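Local coordinates for putative nucleoprotein (Infectious salmon anemia virus, PDB 4EWC), which encapsidates the negative-strand viral RNA, protecting it from nucleases and forming the ribonucleoprotein that serves as template for transcription and replication, at residues S270-F275 and G297-S302; T386-I391 and V450-C455. One frame throughout, in Å; residues are numbered along the deposited sequence.

Interaction 1. Residues S270-F275 and G297-S302; sequences SADQLF and GANIPS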
ATOM      1  N   SER A 270      -1.927  14.809  17.576  1.00 47.01           N
ATOM      2  CA  SER A 270      -2.115  13.541  16.878  1.00 46.93           C
ATOM      3  C   SER A 270      -0.786  12.846  16.547  1.00 49.31           C
ATOM      4  O   SER A 270      -0.744  11.638  16.332  1.00 54.02           O
ATOM      5  CB  SER A 270      -3.015  13.693  15.637  1.00 45.02           C
ATOM      6  OG  SER A 270      -2.460  14.583  14.689  1.00 51.09           O
ATOM      7  N   ALA A 271       0.307  13.600  16.558  1.00 52.82           N
ATOM      8  CA  ALA A 271       1.620  13.022  16.304  1.00 49.52           C
ATOM      9  C   ALA A 271       2.057  12.162  17.473  1.00 55.87           C
ATOM     10  O   ALA A 271       2.769  11.174  17.289  1.00 58.77           O
ATOM     11  CB  ALA A 271       2.650  14.103  16.020  1.00 54.46           C
ATOM     12  N   ASP A 272       1.622  12.512  18.678  1.00 55.25           N
ATOM     13  CA  ASP A 272       1.911  11.676  19.844  1.00 50.17           C
ATOM     14  C   ASP A 272       1.264  10.319  19.746  1.00 54.55           C
ATOM     15  O   ASP A 272       1.828   9.321  20.195  1.00 58.60           O
ATOM     16  CB  ASP A 272       1.461  12.346  21.131  1.00 51.15           C
ATOM     17  CG  ASP A 272       2.015  13.749  21.277  1.00 70.80           C
ATOM     18  OD1 ASP A 272       2.990  14.109  20.561  1.00 66.72           O
ATOM     19  OD2 ASP A 272       1.467  14.501  22.119  1.00 72.59           O
ATOM     20  N   GLN A 273       0.070  10.265  19.172  1.00 49.09           N
ATOM     21  CA  GLN A 273      -0.601   8.978  19.057  1.00 52.09           C
ATOM     22  C   GLN A 273       0.071   8.099  18.023  1.00 49.38           C
ATOM     23  O   GLN A 273      -0.202   6.911  17.957  1.00 51.18           O
ATOM     24  CB  GLN A 273      -2.085   9.153  18.764  1.00 46.38           C
ATOM     25  CG  GLN A 273      -2.910   9.171  20.003  1.00 44.37           C
ATOM     26  CD  GLN A 273      -4.367   9.311  19.689  1.00 48.13           C
ATOM     27  OE1 GLN A 273      -4.832  10.394  19.333  1.00 49.44           O
ATOM     28  NE2 GLN A 273      -5.103   8.208  19.785  1.00 46.30           N
ATOM     29  N   LEU A 274       0.942   8.686  17.210  1.00 49.42           N
ATOM     30  CA  LEU A 274       1.807   7.880  16.357  1.00 48.94           C
ATOM     31  C   LEU A 274       2.740   7.066  17.259  1.00 50.59           C
ATOM     32  O   LEU A 274       2.938   5.863  17.061  1.00 53.01           O
ATOM     33  CB  LEU A 274       2.602   8.759  15.409  1.00 47.64           C
ATOM     34  CG  LEU A 274       3.569   8.062  14.464  1.00 46.08           C
ATOM     35  CD1 LEU A 274       2.914   6.865  13.866  1.00 46.39           C
ATOM     36  CD2 LEU A 274       3.981   9.023  13.368  1.00 51.43           C
ATOM     37  N   PHE A 275       3.284   7.720  18.276  1.00 48.87           N
ATOM     38  CA  PHE A 275       4.229   7.061  19.165  1.00 54.18           C
ATOM     39  C   PHE A 275       3.582   6.249  20.262  1.00 53.54           C
ATOM     40  O   PHE A 275       4.118   5.219  20.662  1.00 58.67           O
ATOM     41  CB  PHE A 275       5.254   8.056  19.724  1.00 50.14           C
ATOM     42  CG  PHE A 275       6.178   8.576  18.678  1.00 50.92           C
ATOM     43  CD1 PHE A 275       7.201   7.785  18.207  1.00 51.94           C
ATOM     44  CD2 PHE A 275       5.984   9.828  18.116  1.00 49.93           C
ATOM     45  CE1 PHE A 275       8.039   8.233  17.227  1.00 48.70           C
ATOM     46  CE2 PHE A 275       6.807  10.288  17.131  1.00 49.62           C
ATOM     47  CZ  PHE A 275       7.851   9.485  16.687  1.00 54.71           C
ATOM     48  N   GLY A 297      -7.350  11.332  19.640  1.00 41.41           N
ATOM     49  CA  GLY A 297      -7.502  12.581  20.367  1.00 41.32           C
ATOM     50  C   GLY A 297      -7.873  12.453  21.828  1.00 48.11           C
ATOM     51  O   GLY A 297      -8.211  13.447  22.476  1.00 48.14           O
ATOM     52  N   ALA A 298      -7.811  11.229  22.346  1.00 47.10           N
ATOM     53  CA  ALA A 298      -8.033  10.949  23.773  1.00 48.76           C
ATOM     54  C   ALA A 298      -7.326  11.913  24.773  1.00 53.16           C
ATOM     55  O   ALA A 298      -7.831  12.159  25.871  1.00 53.33           O
ATOM     56  CB  ALA A 298      -7.672   9.509  24.071  1.00 45.33           C
ATOM     57  N   ASN A 299      -6.180  12.465  24.387  1.00 50.26           N
ATOM     58  CA  ASN A 299      -5.449  13.380  25.254  1.00 54.83           C
ATOM     59  C   ASN A 299      -5.655  14.878  24.959  1.00 58.41           C
ATOM     60  O   ASN A 299      -4.851  15.718  25.403  1.00 56.93           O
ATOM     61  CB  ASN A 299      -3.949  13.089  25.161  1.00 54.77           C
ATOM     62  CG  ASN A 299      -3.428  13.222  23.745  1.00 55.32           C
ATOM     63  OD1 ASN A 299      -4.161  12.967  22.776  1.00 57.35           O
ATOM     64  ND2 ASN A 299      -2.163  13.616  23.608  1.00 56.96           N
ATOM     65  N   ILE A 300      -6.687  15.223  24.192  1.00 52.32           N
ATOM     66  CA  ILE A 300      -7.011  16.632  23.996  1.00 51.00           C
ATOM     67  C   ILE A 300      -7.522  17.168  25.319  1.00 52.38           C
ATOM     68  O   ILE A 300      -8.383  16.553  25.937  1.00 52.21           O
ATOM     69  CB  ILE A 300      -8.086  16.839  22.934  1.00 46.27           C
ATOM     70  CG1 ILE A 300      -7.532  16.505  21.555  1.00 47.19           C
ATOM     71  CG2 ILE A 300      -8.593  18.253  22.963  1.00 47.68           C
ATOM     72  CD1 ILE A 300      -8.594  16.406  20.494  1.00 44.26           C
ATOM     73  N   PRO A 301      -6.964  18.301  25.774  1.00 54.81           N
ATOM     74  CA  PRO A 301      -7.317  18.937  27.051  1.00 54.49           C
ATOM     75  C   PRO A 301      -8.826  19.123  27.209  1.00 54.69           C
ATOM     76  O   PRO A 301      -9.467  19.747  26.355  1.00 53.30           O
ATOM     77  CB  PRO A 301      -6.598  20.288  26.975  1.00 48.09           C
ATOM     78  CG  PRO A 301      -5.439  20.049  26.079  1.00 44.57           C
ATOM     79  CD  PRO A 301      -5.896  19.035  25.070  1.00 51.88           C
ATOM     80  N   SER A 302      -9.378  18.591  28.298  1.00 53.33           N
ATOM     81  CA  SER A 302     -10.831  18.491  28.463  1.00 56.00           C
ATOM     82  C   SER A 302     -11.598  19.814  28.366  1.00 53.81           C
ATOM     83  O   SER A 302     -12.753  19.824  27.939  1.00 56.54           O
ATOM     84  CB  SER A 302     -11.171  17.783  29.772  1.00 62.59           C
ATOM     85  OG  SER A 302     -10.996  18.649  30.869  1.00 77.95           O
TER

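Interaction 2. Residues T386-I391 and V450-C455; sequences TTKCFI and VATAFC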
ATOM      1  N   THR A 386     -17.042  12.358  13.302  1.00 45.99           N
ATOM      2  CA  THR A 386     -15.749  12.900  13.675  1.00 45.43           C
ATOM      3  C   THR A 386     -15.594  14.323  13.161  1.00 46.39           C
ATOM      4  O   THR A 386     -15.799  14.591  11.989  1.00 42.97           O
ATOM      5  CB  THR A 386     -14.604  12.054  13.095  1.00 41.34           C
ATOM      6  OG1 THR A 386     -14.817  10.686  13.431  1.00 52.59           O
ATOM      7  CG2 THR A 386     -13.265  12.507  13.652  1.00 42.53           C
ATOM      8  N   THR A 387     -15.221  15.226  14.046  1.00 44.57           N
ATOM      9  CA  THR A 387     -14.917  16.571  13.638  1.00 49.09           C
ATOM     10  C   THR A 387     -13.413  16.796  13.795  1.00 45.40           C
ATOM     11  O   THR A 387     -12.782  16.105  14.577  1.00 47.51           O
ATOM     12  CB  THR A 387     -15.765  17.616  14.418  1.00 49.60           C
ATOM     13  OG1 THR A 387     -15.360  18.931  14.043  1.00 55.57           O
ATOM     14  CG2 THR A 387     -15.563  17.487  15.877  1.00 51.07           C
ATOM     15  N   LYS A 388     -12.859  17.740  13.028  1.00 42.38           N
ATOM     16  CA  LYS A 388     -11.415  18.030  12.975  1.00 42.09           C
ATOM     17  C   LYS A 388     -11.155  19.121  11.945  1.00 42.48           C
ATOM     18  O   LYS A 388     -12.015  19.424  11.119  1.00 42.52           O
ATOM     19  CB  LYS A 388     -10.612  16.796  12.549  1.00 40.33           C
ATOM     20  CG  LYS A 388     -10.861  16.420  11.098  1.00 37.63           C
ATOM     21  CD  LYS A 388      -9.923  15.363  10.606  1.00 40.76           C
ATOM     22  CE  LYS A 388     -10.234  13.989  11.186  1.00 38.47           C
ATOM     23  NZ  LYS A 388      -9.168  13.002  10.873  1.00 39.42           N
ATOM     24  N   CYS A 389      -9.957  19.703  11.982  1.00 43.80           N
ATOM     25  CA  CYS A 389      -9.509  20.649  10.944  1.00 42.79           C
ATOM     26  C   CYS A 389      -8.252  20.193  10.209  1.00 41.95           C
ATOM     27  O   CYS A 389      -7.482  19.351  10.684  1.00 38.64           O
ATOM     28  CB  CYS A 389      -9.282  22.045  11.513  1.00 39.71           C
ATOM     29  SG  CYS A 389      -7.818  22.199  12.502  1.00 39.18           S
ATOM     30  N   PHE A 390      -8.054  20.779   9.038  1.00 39.86           N
ATOM     31  CA  PHE A 390      -6.890  20.489   8.220  1.00 36.81           C
ATOM     32  C   PHE A 390      -5.972  21.716   8.168  1.00 43.25           C
ATOM     33  O   PHE A 390      -6.192  22.650   7.380  1.00 44.20           O
ATOM     34  CB  PHE A 390      -7.327  20.038   6.829  1.00 35.02           C
ATOM     35  CG  PHE A 390      -8.218  18.834   6.857  1.00 43.32           C
ATOM     36  CD1 PHE A 390      -7.720  17.592   7.252  1.00 45.05           C
ATOM     37  CD2 PHE A 390      -9.569  18.937   6.542  1.00 45.66           C
ATOM     38  CE1 PHE A 390      -8.546  16.477   7.305  1.00 39.48           C
ATOM     39  CE2 PHE A 390     -10.394  17.823   6.594  1.00 42.85           C
ATOM     40  CZ  PHE A 390      -9.880  16.598   6.975  1.00 40.26           C
ATOM     41  N   ILE A 391      -4.962  21.743   9.031  1.00 40.17           N
ATOM     42  CA  ILE A 391      -4.058  22.878   9.041  1.00 38.91           C
ATOM     43  C   ILE A 391      -2.645  22.439   8.758  1.00 38.53           C
ATOM     44  O   ILE A 391      -2.264  21.313   9.088  1.00 45.83           O
ATOM     45  CB  ILE A 391      -4.087  23.680  10.374  1.00 38.38           C
ATOM     46  CG1 ILE A 391      -3.733  22.776  11.565  1.00 34.87           C
ATOM     47  CG2 ILE A 391      -5.399  24.440  10.519  1.00 33.73           C
ATOM     48  CD1 ILE A 391      -3.596  23.530  12.892  1.00 34.94           C
ATOM     49  N   VAL A 450      -3.837  15.380   8.674  1.00 42.92           N
ATOM     50  CA  VAL A 450      -5.098  14.673   8.640  1.00 40.44           C
ATOM     51  C   VAL A 450      -5.638  14.484  10.045  1.00 40.30           C
ATOM     52  O   VAL A 450      -6.711  13.891  10.237  1.00 36.12           O
ATOM     53  CB  VAL A 450      -4.970  13.338   7.908  1.00 46.64           C
ATOM     54  CG1 VAL A 450      -4.521  13.593   6.464  1.00 37.57           C
ATOM     55  CG2 VAL A 450      -4.009  12.386   8.671  1.00 38.47           C
ATOM     56  N   ALA A 451      -4.896  15.023  11.015  1.00 40.72           N
ATOM     57  CA  ALA A 451      -5.323  15.045  12.422  1.00 43.15           C
ATOM     58  C   ALA A 451      -5.727  13.682  12.976  1.00 41.79           C
ATOM     59  O   ALA A 451      -6.688  13.582  13.736  1.00 43.55           O
ATOM     60  CB  ALA A 451      -6.475  16.033  12.611  1.00 37.10           C
ATOM     61  N   THR A 452      -4.996  12.639  12.597  1.00 41.05           N
ATOM     62  CA  THR A 452      -5.278  11.300  13.126  1.00 44.02           C
ATOM     63  C   THR A 452      -4.160  10.302  12.894  1.00 44.17           C
ATOM     64  O   THR A 452      -3.667  10.153  11.782  1.00 49.45           O
ATOM     65  CB  THR A 452      -6.613  10.709  12.580  1.00 43.92           C
ATOM     66  OG1 THR A 452      -6.889   9.472  13.252  1.00 42.50           O
ATOM     67  CG2 THR A 452      -6.580  10.512  11.038  1.00 36.12           C
ATOM     68  N   ALA A 453      -3.764   9.595  13.945  1.00 43.95           N
ATOM     69  CA  ALA A 453      -2.760   8.536  13.780  1.00 42.04           C
ATOM     70  C   ALA A 453      -3.337   7.300  13.093  1.00 41.82           C
ATOM     71  O   ALA A 453      -2.599   6.388  12.749  1.00 40.31           O
ATOM     72  CB  ALA A 453      -2.120   8.158  15.123  1.00 38.49           C
ATOM     73  N   PHE A 454      -4.645   7.267  12.882  1.00 41.12           N
ATOM     74  CA  PHE A 454      -5.276   6.035  12.434  1.00 38.78           C
ATOM     75  C   PHE A 454      -5.680   6.069  10.985  1.00 38.85           C
ATOM     76  O   PHE A 454      -6.478   5.243  10.531  1.00 37.16           O
ATOM     77  CB  PHE A 454      -6.452   5.685  13.353  1.00 37.00           C
ATOM     78  CG  PHE A 454      -6.065   5.663  14.794  1.00 42.06           C
ATOM     79  CD1 PHE A 454      -5.111   4.760  15.241  1.00 39.83           C
ATOM     80  CD2 PHE A 454      -6.577   6.583  15.687  1.00 40.65           C
ATOM     81  CE1 PHE A 454      -4.715   4.752  16.546  1.00 39.17           C
ATOM     82  CE2 PHE A 454      -6.168   6.574  17.012  1.00 42.16           C
ATOM     83  CZ  PHE A 454      -5.239   5.653  17.436  1.00 38.92           C
ATOM     84  N   CYS A 455      -5.103   7.025  10.258  1.00 42.40           N
ATOM     85  CA  CYS A 455      -5.425   7.228   8.846  1.00 41.31           C
ATOM     86  C   CYS A 455      -4.752   6.158   8.019  1.00 41.78           C
ATOM     87  O   CYS A 455      -3.727   5.629   8.408  1.00 44.48           O
ATOM     88  CB  CYS A 455      -4.946   8.590   8.372  1.00 44.40           C
ATOM     89  SG  CYS A 455      -5.251   8.927   6.616  1.00 43.78           S
TER

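Interaction 1. Residues S270-F275 and G297-S302
Gln-273 reaches across to Gly-297 with its side-chain amide and meets the backbone there. Its OE1 accepts a hydrogen bond from Gly-297 N at 2.7 Å, with an N-H...O angle of 161°. The donor sits 21° out of the carbonyl plane. CD stands anti to CA (chi2 -179°), which carries the amide outward to the loop. The other half of the amide is also held, since NE2 donates to Pro-277 O and, weakly, to Ala-295 O. Bonds at both ends fix the rotation of the buried amide.

Beside this bond the contact is looser. Asp-272 OD2 and Asn-299 ND2 stay 4.0 Å apart, and their side chains cross at about a right angle. The carboxylate is directed elsewhere, in a salt bridge from OD1 to Arg-182. Phe-107 of helix 96-114 packs against Gln-273, Ala-298 and Asn-299.

Gly-297 has positive phi and starts a type I turn, closed by Ile-300 N bonding to Gly-297 O at 2.9 Å. The contact thus joins the short helix 272-275 to a type I beta turn that leads into helix 302-305, through a side-chain amide bound to the first backbone N-H of the turn.

Interaction 2. Residues T386-I391 and V450-C455
Lys-388 reaches with its side chain to the end of helix 438-449, and its ammonium group meets a backbone carbonyl there. NZ donates to Val-450 O at 2.7 Å. The C=O...N angle of 170° places the nitrogen nearly in line with the carbonyl bond. CG lies between the backbone N and the carbonyl carbon (chi1 69°), and a bend at chi3 (73°) turns CE out of the extended course. This is the close part of the contact. The methylene CD rests 4.0 Å from Ala-451 CB, and Thr-452 CG2 comes within 3.6 Å of NZ.

The helix ends here in a Schellman motif. Ala-451 is its C-prime residue, with positive phi, and the motif pairs Thr-452 N with Val-447 O and Ala-451 N with Ser-448 O. An ST turn follows, in which Thr-452 OG1 accepts from Phe-454 N at 3.2 Å. The lysine charge near this helix C-terminus would probably be favourable.

Contacts are sparser toward Phe-390. The edge of its ring meets the backbone of Val-450, with CE1 4.1 Å from CA, while the valine CB points away. Cys-389 adds its carbonyl O, 4.0 Å from Ala-451 CB. This side is buried too. On the lysine side a second subunit closes in: NZ also donates to Ser-521 O of that neighbouring subunit, whose Phe-522 packs on Lys-388.

How the interactions relate
Interaction 1 and interaction 2 are neighbours in the interior of the chain, with centres about 11 Å apart. They follow one another in sequence but touch in space through 270-275 and 450-455. Gln-273 NE2 lies 3.4 Å from Phe-454 CE2. Ala-453 CB packs 3.6 Å from Gln-273 C, and Ser-270 OG is 3.7 Å from Ala-451 CA. Segment 450-455 therefore lies against both 270-275 and 386-391. Helix 253-269 borders both contacts, through Leu-269 at Asn-299 and Ser-267 at Cys-389 and Ala-451. They differ at the subunit interface: interaction 2 meets the second subunit, whereas no other chain of the assembly touches interaction 1.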